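Local coordinates for DUF4442 domain-containing protein (Pseudomonas aeruginosa, PDB 1YOC) that is of unknown function but adopts a hot-dog fold and is probably related to PaaI-type thioesterases, at residues Ala16-Met21 against Pro34-Leu39; Val46-Arg51 against Gly103-Val108; Ala65-Ala70 against Pro134-Glu139; Thr76-Ser81 against Ile114-Thr119. All blocks are in the same frame, centred on the assembly; numbering follows the deposited sequence.

Contact 1: Ala16-Met21 against Pro34-Leu39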
loop_
_atom_site.group_PDB
_atom_site.type_symbol
_atom_site.label_atom_id
_atom_site.label_comp_id
_atom_site.label_asym_id
_atom_site.label_seq_id
_atom_site.Cartn_x
_atom_site.Cartn_y
_atom_site.Cartn_z
ATOM N N ALA B 16 -14.314 18.416 5.647
ATOM C CA ALA B 16 -14.327 17.861 6.996
ATOM C C ALA B 16 -15.395 16.752 7.126
ATOM O O ALA B 16 -15.197 15.759 7.840
ATOM C CB ALA B 16 -14.580 18.985 8.044
ATOM N N GLN B 17 -16.522 16.917 6.446
ATOM C CA GLN B 17 -17.560 15.887 6.516
ATOM C C GLN B 17 -17.080 14.655 5.738
ATOM O O GLN B 17 -17.318 13.526 6.151
ATOM C CB GLN B 17 -18.891 16.376 5.924
ATOM C CG GLN B 17 -19.558 17.587 6.661
ATOM C CD GLN B 17 -19.103 18.972 6.134
ATOM O OE1 GLN B 17 -19.737 20.001 6.419
ATOM N NE2 GLN B 17 -18.011 18.998 5.374
ATOM N N PHE B 18 -16.455 14.871 4.583
ATOM C CA PHE B 18 -15.965 13.723 3.794
ATOM C C PHE B 18 -14.930 12.984 4.631
ATOM O O PHE B 18 -14.933 11.743 4.694
ATOM C CB PHE B 18 -15.322 14.201 2.483
ATOM C CG PHE B 18 -14.722 13.103 1.678
ATOM C CD1 PHE B 18 -15.512 12.365 0.773
ATOM C CD2 PHE B 18 -13.397 12.741 1.876
ATOM C CE1 PHE B 18 -15.000 11.280 0.084
ATOM C CE2 PHE B 18 -12.842 11.635 1.195
ATOM C CZ PHE B 18 -13.656 10.890 0.286
ATOM N N SER B 19 -14.050 13.739 5.291
ATOM C CA SER B 19 -13.014 13.127 6.109
ATOM C C SER B 19 -13.591 12.276 7.228
ATOM O O SER B 19 -13.070 11.185 7.519
ATOM C CB SER B 19 -12.075 14.189 6.694
ATOM O OG SER B 19 -11.254 14.767 5.678
ATOM N N ALA B 20 -14.661 12.751 7.853
ATOM C CA ALA B 20 -15.266 11.982 8.963
ATOM C C ALA B 20 -15.994 10.763 8.436
ATOM O O ALA B 20 -16.013 9.675 9.073
ATOM C CB ALA B 20 -16.241 12.859 9.762
ATOM N N MET B 21 -16.603 10.914 7.268
ATOM C CA MET B 21 -17.314 9.782 6.715
ATOM C C MET B 21 -16.304 8.678 6.351
ATOM O O MET B 21 -16.476 7.501 6.702
ATOM C CB MET B 21 -18.130 10.207 5.476
ATOM C CG MET B 21 -18.848 9.067 4.733
ATOM S SD MET B 21 -17.744 8.020 3.668
ATOM C CE MET B 21 -17.260 9.261 2.332
ATOM N N PRO B 34 -7.587 11.660 2.525
ATOM C CA PRO B 34 -7.844 12.041 1.134
ATOM C C PRO B 34 -9.121 12.849 0.874
ATOM O O PRO B 34 -9.993 12.964 1.749
ATOM C CB PRO B 34 -7.910 10.674 0.449
ATOM C CG PRO B 34 -8.728 9.852 1.506
ATOM C CD PRO B 34 -8.240 10.371 2.860
ATOM N N GLN B 35 -9.196 13.426 -0.325
ATOM C CA GLN B 35 -10.402 14.139 -0.762
ATOM C C GLN B 35 -10.550 13.784 -2.237
ATOM O O GLN B 35 -9.549 13.471 -2.920
ATOM C CB GLN B 35 -10.221 15.660 -0.646
ATOM C CG GLN B 35 -10.018 16.163 0.780
ATOM C CD GLN B 35 -11.304 16.028 1.597
ATOM O OE1 GLN B 35 -12.409 15.978 1.043
ATOM N NE2 GLN B 35 -11.161 15.973 2.905
ATOM N N PHE B 36 -11.766 13.782 -2.739
ATOM C CA PHE B 36 -11.945 13.561 -4.175
ATOM C C PHE B 36 -12.057 14.938 -4.833
ATOM O O PHE B 36 -12.738 15.848 -4.293
ATOM C CB PHE B 36 -13.250 12.830 -4.478
ATOM C CG PHE B 36 -13.120 11.340 -4.456
ATOM C CD1 PHE B 36 -12.849 10.622 -5.627
ATOM C CD2 PHE B 36 -13.240 10.646 -3.260
ATOM C CE1 PHE B 36 -12.699 9.214 -5.575
ATOM C CE2 PHE B 36 -13.098 9.281 -3.209
ATOM C CZ PHE B 36 -12.824 8.551 -4.371
ATOM N N VAL B 37 -11.402 15.081 -5.990
ATOM C CA VAL B 37 -11.479 16.307 -6.799
ATOM C C VAL B 37 -12.602 16.019 -7.798
ATOM O O VAL B 37 -13.453 16.883 -8.094
ATOM C CB VAL B 37 -10.185 16.563 -7.607
ATOM C CG1 VAL B 37 -10.381 17.777 -8.566
ATOM C CG2 VAL B 37 -9.055 16.809 -6.669
ATOM N N GLU B 38 -12.611 14.804 -8.334
ATOM C CA GLU B 38 -13.662 14.432 -9.276
ATOM C C GLU B 38 -13.958 12.948 -9.232
ATOM O O GLU B 38 -13.059 12.132 -9.037
ATOM C CB GLU B 38 -13.287 14.801 -10.713
ATOM C CG GLU B 38 -14.504 14.713 -11.628
ATOM C CD GLU B 38 -14.226 15.168 -13.073
ATOM O OE1 GLU B 38 -13.222 15.884 -13.302
ATOM O OE2 GLU B 38 -15.027 14.811 -13.967
ATOM N N LEU B 39 -15.219 12.592 -9.438
ATOM C CA LEU B 39 -15.581 11.182 -9.441
ATOM C C LEU B 39 -16.821 11.018 -10.320
ATOM O O LEU B 39 -17.835 11.673 -10.092
ATOM C CB LEU B 39 -15.896 10.708 -8.015
ATOM C CG LEU B 39 -16.364 9.253 -7.900
ATOM C CD1 LEU B 39 -15.285 8.295 -8.413
ATOM C CD2 LEU B 39 -16.716 8.904 -6.455
HETATM O O HOH W 1 -9.984 12.751 4.537
#
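At the edge of the hot-dog sheet, Phe18 of helix 15-25 packs against Pro34, Gln35 and Phe36, where the chain enters strand 35-40, and so illustrates how a helix near the N-terminus can be fastened beside an outermost strand. The Phe18 CG lies anti to the backbone N (chi1 176°), heading from the helix toward the strand. Three neighbours then meet the ring in different ways. The carbonyl oxygen of Pro34 comes to its edge, 3.2 Å from Phe18 CE2 and near the ring plane. The Gln35 side chain, bent at chi2, slides past in the opposite direction, with OE1 3.5 Å from Phe18 CD2. The tip, Phe18 CZ, reaches the edge of the Phe36 ring at CD2, 3.6 Å away; the two ring planes lie 77° apart, with centroids 5.9 Å from each other. Beside this ring packing runs a polar seam. One water links Ser19 OG, at 2.6 Å, to Pro34 O, to which it donates over 2.8 Å, so this carbonyl is met by both an aromatic edge and a water. Ser19 OG and Gln35 NE2 also each bond to Pro15 O in the preceding turn. Met7 of helix 2-13 touches both aromatic residues, and Leu72 of helix 63-81 lies against Pro34 and Phe36. The result is aromatic packing of helix 15-25 on the first strand of a hot-dog fold.

Contact 2: Val46-Arg51 against Gly103-Val108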
loop_
_atom_site.group_PDB
_atom_site.type_symbol
_atom_site.label_atom_id
_atom_site.label_comp_id
_atom_site.label_asym_id
_atom_site.label_seq_id
_atom_site.Cartn_x
_atom_site.Cartn_y
_atom_site.Cartn_z
ATOM N N VAL B 46 -8.204 12.067 -7.014
ATOM C CA VAL B 46 -8.141 12.277 -5.560
ATOM C C VAL B 46 -6.875 13.038 -5.190
ATOM O O VAL B 46 -5.858 13.023 -5.923
ATOM C CB VAL B 46 -8.111 10.915 -4.754
ATOM C CG1 VAL B 46 -9.286 10.003 -5.147
ATOM C CG2 VAL B 46 -6.843 10.221 -4.987
ATOM N N THR B 47 -6.927 13.713 -4.055
ATOM C CA THR B 47 -5.740 14.425 -3.598
ATOM C C THR B 47 -5.543 14.063 -2.127
ATOM O O THR B 47 -6.487 13.647 -1.484
ATOM C CB THR B 47 -5.928 15.973 -3.643
ATOM O OG1 THR B 47 -7.078 16.339 -2.853
ATOM C CG2 THR B 47 -6.159 16.462 -5.079
ATOM N N PHE B 48 -4.312 14.135 -1.618
ATOM C CA PHE B 48 -4.140 13.979 -0.175
ATOM C C PHE B 48 -2.933 14.861 0.203
ATOM O O PHE B 48 -1.994 15.052 -0.588
ATOM C CB PHE B 48 -4.020 12.509 0.300
ATOM C CG PHE B 48 -2.721 11.821 -0.055
ATOM C CD1 PHE B 48 -1.644 11.853 0.820
ATOM C CD2 PHE B 48 -2.633 11.050 -1.233
ATOM C CE1 PHE B 48 -0.453 11.093 0.547
ATOM C CE2 PHE B 48 -1.479 10.295 -1.527
ATOM C CZ PHE B 48 -0.396 10.306 -0.649
ATOM N N PRO B 49 -2.949 15.421 1.416
ATOM C CA PRO B 49 -1.826 16.291 1.794
ATOM C C PRO B 49 -0.562 15.649 2.336
ATOM O O PRO B 49 -0.591 14.618 3.010
ATOM C CB PRO B 49 -2.450 17.213 2.841
ATOM C CG PRO B 49 -3.354 16.232 3.604
ATOM C CD PRO B 49 -3.999 15.403 2.441
ATOM N N LYS B 50 0.560 16.294 2.062
ATOM C CA LYS B 50 1.807 15.834 2.644
ATOM C C LYS B 50 1.734 16.284 4.118
ATOM O O LYS B 50 1.368 17.442 4.417
ATOM C CB LYS B 50 2.997 16.521 1.963
ATOM C CG LYS B 50 4.345 16.241 2.666
ATOM C CD LYS B 50 5.520 16.522 1.721
ATOM C CE LYS B 50 6.866 16.288 2.391
ATOM N NZ LYS B 50 7.375 17.485 3.099
ATOM N N ARG B 51 2.051 15.387 5.036
ATOM C CA ARG B 51 2.048 15.722 6.463
ATOM C C ARG B 51 2.899 14.643 7.143
ATOM O O ARG B 51 3.122 13.590 6.549
ATOM C CB ARG B 51 0.620 15.761 7.035
ATOM C CG ARG B 51 -0.115 14.446 6.856
ATOM C CD ARG B 51 -1.515 14.459 7.516
ATOM N NE ARG B 51 -2.201 13.207 7.209
ATOM C CZ ARG B 51 -2.952 12.530 8.064
ATOM N NH1 ARG B 51 -3.150 12.987 9.314
ATOM N NH2 ARG B 51 -3.438 11.356 7.696
ATOM N N GLY B 103 5.555 16.685 -1.848
ATOM C CA GLY B 103 4.509 17.648 -1.519
ATOM C C GLY B 103 3.148 16.989 -1.638
ATOM O O GLY B 103 3.080 15.753 -1.695
ATOM N N ASP B 104 2.077 17.784 -1.645
ATOM C CA ASP B 104 0.730 17.235 -1.761
ATOM C C ASP B 104 0.592 16.459 -3.057
ATOM O O ASP B 104 1.108 16.859 -4.088
ATOM C CB ASP B 104 -0.338 18.340 -1.701
ATOM C CG ASP B 104 -0.271 19.156 -0.401
ATOM O OD1 ASP B 104 0.188 18.660 0.665
ATOM O OD2 ASP B 104 -0.691 20.322 -0.453
ATOM N N VAL B 105 -0.123 15.352 -2.960
ATOM C CA VAL B 105 -0.324 14.423 -4.065
ATOM C C VAL B 105 -1.693 14.477 -4.736
ATOM O O VAL B 105 -2.714 14.706 -4.074
ATOM C CB VAL B 105 -0.094 12.964 -3.533
ATOM C CG1 VAL B 105 -0.178 11.977 -4.669
ATOM C CG2 VAL B 105 1.311 12.865 -2.899
ATOM N N ARG B 106 -1.694 14.298 -6.056
ATOM C CA ARG B 106 -2.924 14.249 -6.857
ATOM C C ARG B 106 -2.835 12.905 -7.619
ATOM O O ARG B 106 -1.848 12.645 -8.300
ATOM C CB ARG B 106 -2.942 15.422 -7.859
ATOM C CG ARG B 106 -4.219 15.585 -8.734
ATOM C CD ARG B 106 -4.121 16.903 -9.632
ATOM N NE ARG B 106 -3.615 16.639 -11.004
ATOM C CZ ARG B 106 -2.392 16.961 -11.445
ATOM N NH1 ARG B 106 -1.526 17.562 -10.635
ATOM N NH2 ARG B 106 -2.021 16.688 -12.696
ATOM N N ALA B 107 -3.843 12.048 -7.485
ATOM C CA ALA B 107 -3.807 10.774 -8.184
ATOM C C ALA B 107 -4.953 10.739 -9.165
ATOM O O ALA B 107 -6.089 11.041 -8.812
ATOM C CB ALA B 107 -3.910 9.603 -7.158
ATOM N N VAL B 108 -4.658 10.341 -10.402
ATOM C CA VAL B 108 -5.657 10.314 -11.447
ATOM C C VAL B 108 -5.856 8.913 -11.989
ATOM O O VAL B 108 -4.888 8.234 -12.356
ATOM C CB VAL B 108 -5.216 11.252 -12.617
ATOM C CG1 VAL B 108 -6.223 11.148 -13.772
ATOM C CG2 VAL B 108 -5.056 12.720 -12.115
HETATM O O HOH W 2 0.422 19.684 3.044
#
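Val46, Thr47 and Phe48 pair with Ala107, Arg106 and Val105 as antiparallel neighbours in the hot-dog sheet, the strand segments meeting at 159°. Two hydrogen-bonded pairs, Val46-Ala107 and Phe48-Val105, flank the non-hydrogen-bonded pair Thr47-Arg106; the shortest of the four backbone bonds runs 2.7 Å from Ala107 N to Val46 O. Side chains alternate between the faces. On the one turned to helix 63-81, Val46 CG2 touches Ala107 CB, and Val105 CB sits over a face of the Phe48 ring, 4.0 Å from its centroid and displaced toward the rim, with CG1 near CE2 and CG2 near CZ. The other face carries Thr47 and Arg106, whose guanidinium goes on to a salt bridge with Asp132.

Past the paired residues, the side chain of Asp104 continues the lacing. Its CB lies 3.8 Å from Phe48 O, and its CG, anti to the carbonyl carbon (chi1 -58°), comes 3.9 Å from Pro49 CA. At the tip, OD1 accepts the backbone N of Lys50 at 2.8 Å on its anti side, only slightly out of the carboxylate plane. A water adds a second grip, donating both to Asp104 OD1, at 2.6 Å, and to Lys50 O.

Contact 3: Ala65-Ala70 against Pro134-Glu139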
loop_
_atom_site.group_PDB
_atom_site.type_symbol
_atom_site.label_atom_id
_atom_site.label_comp_id
_atom_site.label_asym_id
_atom_site.label_seq_id
_atom_site.Cartn_x
_atom_site.Cartn_y
_atom_site.Cartn_z
ATOM N N ALA B 65 1.520 5.115 1.001
ATOM C CA ALA B 65 0.450 6.137 1.087
ATOM C C ALA B 65 -0.006 6.450 -0.373
ATOM O O ALA B 65 -1.200 6.689 -0.651
ATOM C CB ALA B 65 0.992 7.416 1.766
ATOM N N LEU B 66 0.942 6.441 -1.304
ATOM C CA LEU B 66 0.630 6.671 -2.710
ATOM C C LEU B 66 -0.225 5.492 -3.201
ATOM O O LEU B 66 -1.175 5.674 -3.991
ATOM C CB LEU B 66 1.936 6.773 -3.548
ATOM C CG LEU B 66 2.903 7.889 -3.112
ATOM C CD1 LEU B 66 4.251 7.705 -3.825
ATOM C CD2 LEU B 66 2.300 9.248 -3.410
ATOM N N CYS B 67 0.124 4.277 -2.791
ATOM C CA CYS B 67 -0.670 3.107 -3.210
ATOM C C CYS B 67 -2.084 3.259 -2.674
ATOM O O CYS B 67 -3.055 2.890 -3.355
ATOM C CB CYS B 67 -0.092 1.789 -2.670
ATOM S SG CYS B 67 1.456 1.289 -3.425
ATOM N N ASN B 68 -2.206 3.749 -1.433
ATOM C CA ASN B 68 -3.538 3.921 -0.851
ATOM C C ASN B 68 -4.409 4.881 -1.673
ATOM O O ASN B 68 -5.619 4.637 -1.885
ATOM C CB ASN B 68 -3.399 4.429 0.584
ATOM C CG ASN B 68 -4.493 3.867 1.530
ATOM O OD1 ASN B 68 -4.553 4.259 2.700
ATOM N ND2 ASN B 68 -5.331 2.940 1.037
ATOM N N ALA B 69 -3.808 5.978 -2.151
ATOM C CA ALA B 69 -4.548 6.936 -2.963
ATOM C C ALA B 69 -4.987 6.246 -4.273
ATOM O O ALA B 69 -6.091 6.464 -4.784
ATOM C CB ALA B 69 -3.634 8.171 -3.318
ATOM N N ALA B 70 -4.095 5.422 -4.827
ATOM C CA ALA B 70 -4.384 4.725 -6.098
ATOM C C ALA B 70 -5.537 3.757 -5.911
ATOM O O ALA B 70 -6.455 3.678 -6.744
ATOM C CB ALA B 70 -3.127 3.972 -6.584
ATOM N N PRO B 134 4.724 13.648 -12.630
ATOM C CA PRO B 134 4.462 12.251 -12.259
ATOM C C PRO B 134 5.538 11.686 -11.338
ATOM O O PRO B 134 6.737 11.827 -11.591
ATOM C CB PRO B 134 4.390 11.546 -13.609
ATOM C CG PRO B 134 5.335 12.340 -14.455
ATOM C CD PRO B 134 5.138 13.764 -14.040
ATOM N N VAL B 135 5.102 11.058 -10.250
ATOM C CA VAL B 135 6.027 10.513 -9.278
ATOM C C VAL B 135 5.756 9.022 -9.004
ATOM O O VAL B 135 6.568 8.353 -8.371
ATOM C CB VAL B 135 5.915 11.256 -7.914
ATOM C CG1 VAL B 135 6.201 12.753 -8.070
ATOM C CG2 VAL B 135 4.531 11.014 -7.279
ATOM N N PHE B 136 4.652 8.506 -9.534
ATOM C CA PHE B 136 4.212 7.136 -9.236
ATOM C C PHE B 136 3.178 6.669 -10.247
ATOM O O PHE B 136 2.351 7.472 -10.711
ATOM C CB PHE B 136 3.582 7.165 -7.845
ATOM C CG PHE B 136 2.762 5.936 -7.476
ATOM C CD1 PHE B 136 3.336 4.874 -6.770
ATOM C CD2 PHE B 136 1.387 5.907 -7.742
ATOM C CE1 PHE B 136 2.536 3.790 -6.308
ATOM C CE2 PHE B 136 0.579 4.833 -7.296
ATOM C CZ PHE B 136 1.172 3.777 -6.568
ATOM N N ARG B 137 3.222 5.372 -10.574
ATOM C CA ARG B 137 2.222 4.777 -11.489
ATOM C C ARG B 137 1.779 3.441 -10.906
ATOM O O ARG B 137 2.577 2.735 -10.299
ATOM C CB ARG B 137 2.796 4.416 -12.870
ATOM C CG ARG B 137 3.252 5.512 -13.782
ATOM C CD ARG B 137 3.541 4.888 -15.205
ATOM N NE ARG B 137 4.654 3.937 -15.191
ATOM C CZ ARG B 137 5.929 4.261 -15.428
ATOM N NH1 ARG B 137 6.275 5.509 -15.720
ATOM N NH2 ARG B 137 6.884 3.348 -15.315
ATOM N N ALA B 138 0.513 3.098 -11.127
ATOM C CA ALA B 138 -0.002 1.803 -10.705
ATOM C C ALA B 138 -1.003 1.297 -11.748
ATOM O O ALA B 138 -1.572 2.080 -12.540
ATOM C CB ALA B 138 -0.713 1.912 -9.379
ATOM N N GLU B 139 -1.184 -0.019 -11.747
ATOM C CA GLU B 139 -2.213 -0.666 -12.557
ATOM C C GLU B 139 -2.856 -1.629 -11.550
ATOM O O GLU B 139 -2.163 -2.429 -10.962
ATOM C CB GLU B 139 -1.588 -1.417 -13.729
ATOM C CG GLU B 139 -1.312 -0.495 -14.922
ATOM C CD GLU B 139 -0.530 -1.201 -16.034
ATOM O OE1 GLU B 139 -0.417 -2.455 -15.994
ATOM O OE2 GLU B 139 -0.049 -0.488 -16.934
#
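Leu66, Cys67 and Ala70 line the side of helix 63-81 that rests on Phe136 and Ala138 of strand 133-146, a compact case of a helix seated in a curved antiparallel sheet. The tight part gathers round the Phe136 ring. Its CG stands anti to the backbone N (chi1 166°), and the ring reaches toward the helix. Leu66 CB lies over one face, 4.0 Å from the centroid and almost on the ring normal, a CH-pi contact, while Leu66 CD1 runs back to Phe136 CB. Ala70 CB comes to the ring edge at CE2, 3.9 Å away, and also touches Ala138 CB at 4.2 Å. Farther round the rim, Cys67 SG lies obliquely, 4.0 Å from Phe136 CE1, and forms a sulfur-aromatic contact; Met93 of this chain and Met93 of the second subunit also pack on Cys67.

Elsewhere the fit relaxes. The Val135 side chain stays 4.8 Å or more from residues 65-70. Arg137 points away from the helix to the exposed side of the strand, where it pairs with Glu96 and bonds a glycerol, while Glu139 is exposed too. One face of the strand buried against the helix, the other turned to solvent: this is the helix-in-sheet packing of the hot-dog fold.

Contact 4: Thr76-Ser81 against Ile114-Thr119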
loop_
_atom_site.group_PDB
_atom_site.type_symbol
_atom_site.label_atom_id
_atom_site.label_comp_id
_atom_site.label_asym_id
_atom_site.label_seq_id
_atom_site.Cartn_x
_atom_site.Cartn_y
_atom_site.Cartn_z
ATOM N N THR B 76 -12.966 3.208 -6.339
ATOM C CA THR B 76 -14.188 4.005 -6.388
ATOM C C THR B 76 -14.631 4.184 -7.860
ATOM O O THR B 76 -15.826 4.052 -8.191
ATOM C CB THR B 76 -13.990 5.352 -5.709
ATOM O OG1 THR B 76 -13.604 5.126 -4.337
ATOM C CG2 THR B 76 -15.348 6.114 -5.642
ATOM N N MET B 77 -13.690 4.467 -8.752
ATOM C CA MET B 77 -14.094 4.580 -10.171
ATOM C C MET B 77 -14.737 3.251 -10.669
ATOM O O MET B 77 -15.723 3.267 -11.395
ATOM C CB MET B 77 -12.889 4.899 -11.067
ATOM C CG MET B 77 -13.270 4.945 -12.559
ATOM S SD MET B 77 -11.954 5.602 -13.599
ATOM C CE MET B 77 -10.742 4.269 -13.375
ATOM N N THR B 78 -14.147 2.113 -10.326
ATOM C CA THR B 78 -14.693 0.812 -10.756
ATOM C C THR B 78 -16.127 0.642 -10.258
ATOM O O THR B 78 -17.027 0.266 -11.037
ATOM C CB THR B 78 -13.810 -0.325 -10.243
ATOM O OG1 THR B 78 -12.508 -0.198 -10.839
ATOM C CG2 THR B 78 -14.421 -1.718 -10.588
ATOM N N ASP B 79 -16.334 0.961 -8.984
ATOM C CA ASP B 79 -17.665 0.881 -8.360
ATOM C C ASP B 79 -18.675 1.790 -9.085
ATOM O O ASP B 79 -19.857 1.432 -9.241
ATOM C CB ASP B 79 -17.582 1.299 -6.888
ATOM C CG ASP B 79 -18.834 0.925 -6.098
ATOM O OD1 ASP B 79 -19.070 -0.301 -5.948
ATOM O OD2 ASP B 79 -19.575 1.855 -5.655
ATOM N N ALA B 80 -18.212 2.958 -9.497
ATOM C CA ALA B 80 -19.079 3.923 -10.200
ATOM C C ALA B 80 -19.307 3.595 -11.677
ATOM O O ALA B 80 -20.274 4.066 -12.282
ATOM C CB ALA B 80 -18.460 5.354 -10.108
ATOM N N SER B 81 -18.450 2.750 -12.248
ATOM C CA SER B 81 -18.502 2.488 -13.679
ATOM C C SER B 81 -19.095 1.188 -14.202
ATOM O O SER B 81 -19.655 1.174 -15.312
ATOM C CB SER B 81 -17.099 2.650 -14.270
ATOM O OG SER B 81 -16.498 3.858 -13.834
ATOM N N ILE B 114 -11.324 1.791 -20.865
ATOM C CA ILE B 114 -11.800 0.498 -20.371
ATOM C C ILE B 114 -13.225 0.182 -20.830
ATOM O O ILE B 114 -14.050 1.086 -20.928
ATOM C CB ILE B 114 -11.754 0.523 -18.806
ATOM C CG1 ILE B 114 -10.294 0.433 -18.372
ATOM C CG2 ILE B 114 -12.541 -0.666 -18.171
ATOM C CD1 ILE B 114 -10.047 0.811 -16.893
ATOM N N ASP B 115 -13.486 -1.080 -21.187
ATOM C CA ASP B 115 -14.852 -1.479 -21.551
ATOM C C ASP B 115 -15.504 -1.869 -20.196
ATOM O O ASP B 115 -15.348 -2.984 -19.680
ATOM C CB ASP B 115 -14.804 -2.667 -22.507
ATOM C CG ASP B 115 -16.176 -3.219 -22.825
ATOM O OD1 ASP B 115 -17.199 -2.722 -22.288
ATOM O OD2 ASP B 115 -16.214 -4.177 -23.639
ATOM N N TRP B 116 -16.208 -0.909 -19.605
ATOM C CA TRP B 116 -16.808 -1.108 -18.299
ATOM C C TRP B 116 -17.993 -2.048 -18.282
ATOM O O TRP B 116 -18.512 -2.367 -17.216
ATOM C CB TRP B 116 -17.219 0.239 -17.700
ATOM C CG TRP B 116 -16.063 1.114 -17.356
ATOM C CD1 TRP B 116 -15.676 2.243 -17.991
ATOM C CD2 TRP B 116 -15.133 0.910 -16.276
ATOM N NE1 TRP B 116 -14.552 2.782 -17.376
ATOM C CE2 TRP B 116 -14.204 1.976 -16.317
ATOM C CE3 TRP B 116 -14.994 -0.077 -15.287
ATOM C CZ2 TRP B 116 -13.157 2.092 -15.407
ATOM C CZ3 TRP B 116 -13.934 0.035 -14.373
ATOM C CH2 TRP B 116 -13.036 1.113 -14.444
ATOM N N GLN B 117 -18.436 -2.472 -19.450
ATOM C CA GLN B 117 -19.564 -3.404 -19.449
ATOM C C GLN B 117 -19.064 -4.849 -19.486
ATOM O O GLN B 117 -19.850 -5.784 -19.323
ATOM C CB GLN B 117 -20.508 -3.117 -20.635
ATOM C CG GLN B 117 -21.629 -2.126 -20.295
ATOM C CD GLN B 117 -21.102 -0.751 -19.942
ATOM O OE1 GLN B 117 -20.378 -0.140 -20.734
ATOM N NE2 GLN B 117 -21.453 -0.250 -18.745
ATOM N N ALA B 118 -17.761 -5.026 -19.693
ATOM C CA ALA B 118 -17.170 -6.360 -19.779
ATOM C C ALA B 118 -16.936 -7.037 -18.419
ATOM O O ALA B 118 -16.690 -6.376 -17.410
ATOM C CB ALA B 118 -15.842 -6.293 -20.588
ATOM N N THR B 119 -17.046 -8.367 -18.372
ATOM C CA THR B 119 -16.784 -9.079 -17.119
ATOM C C THR B 119 -15.368 -9.633 -17.295
ATOM O O THR B 119 -14.832 -9.624 -18.394
ATOM C CB THR B 119 -17.786 -10.252 -16.860
ATOM O OG1 THR B 119 -17.837 -11.104 -18.012
ATOM C CG2 THR B 119 -19.171 -9.731 -16.529
#
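Trp116, in the loop between strands 105-110 and 120-130, lays its indole against Ser81, Thr78 and Met77 at the C-terminal end of helix 63-81, an example of a single large side chain joining a loop to a helix.

The face contacts are sandwich-like. Ser81 CB sits over one face, 3.5 Å from the centroid of the five-membered ring and 20° off its normal, a close CH-pi contact whose nearest ring atom is Trp116 CD2 at 3.3 Å. The opposite face is taken by Ile114 CG2 from the same loop, so the indole is clasped between helix and loop.

At the far end of the indole, Met77 makes an apolar contact at the edge and Thr78 approaches obliquely. Met77, its side chain crossing the indole at about a right angle, brings CE to within 3.8 Å of Trp116 CZ2, near the ring plane, and its sulfur makes an oblique Met-aromatic contact with the six-membered ring. Thr78 CA and OG1 come near Trp116 CZ3; that hydroxyl bonds back to Ala74 O.

Polar bonds fix the partners rather than joining them. With OG anti to the carbonyl carbon (chi1 -48°), Ser81 donates to Met77 O at 2.6 Å, from above the carbonyl plane, and Ser81 OG is also hydrogen-bonded to Gly42 N. Trp116 NE1 bonds to Gly111 O. Asp115 OD1 accepts Gln117 N at 3.1 Å in an Asx turn, inside a type I beta turn from Asp115 to Ala118 that presents the indole. Leu122 and Val124 of strand 120-130 continue this packing, in which a loop tryptophan closes on the end of the central helix of a hot-dog fold.

Overall arrangement
Helix 63-81 ties the four contacts together. Its 65-70 part lies in contact 3 and its 76-81 part in contact 4, whose centres are about 19 Å apart. Contact 2 meets contact 3 where Phe48 CE2 packs on Ala69 CB at 3.5 Å, their centres about 10 Å apart. Contact 1 joins contact 2 through the sheet, since strands 35-40 and 43-48 are neighbours, and reaches contact 4 where Leu39 meets Thr76. Contacts 1 and 3 lie on opposite sides of the chain's centre. No active site is established; a glycerol, probably from crystallisation, lies about 5 Å from the Ala138 side chain of contact 3, and the second subunit also packs against helix residues of that contact.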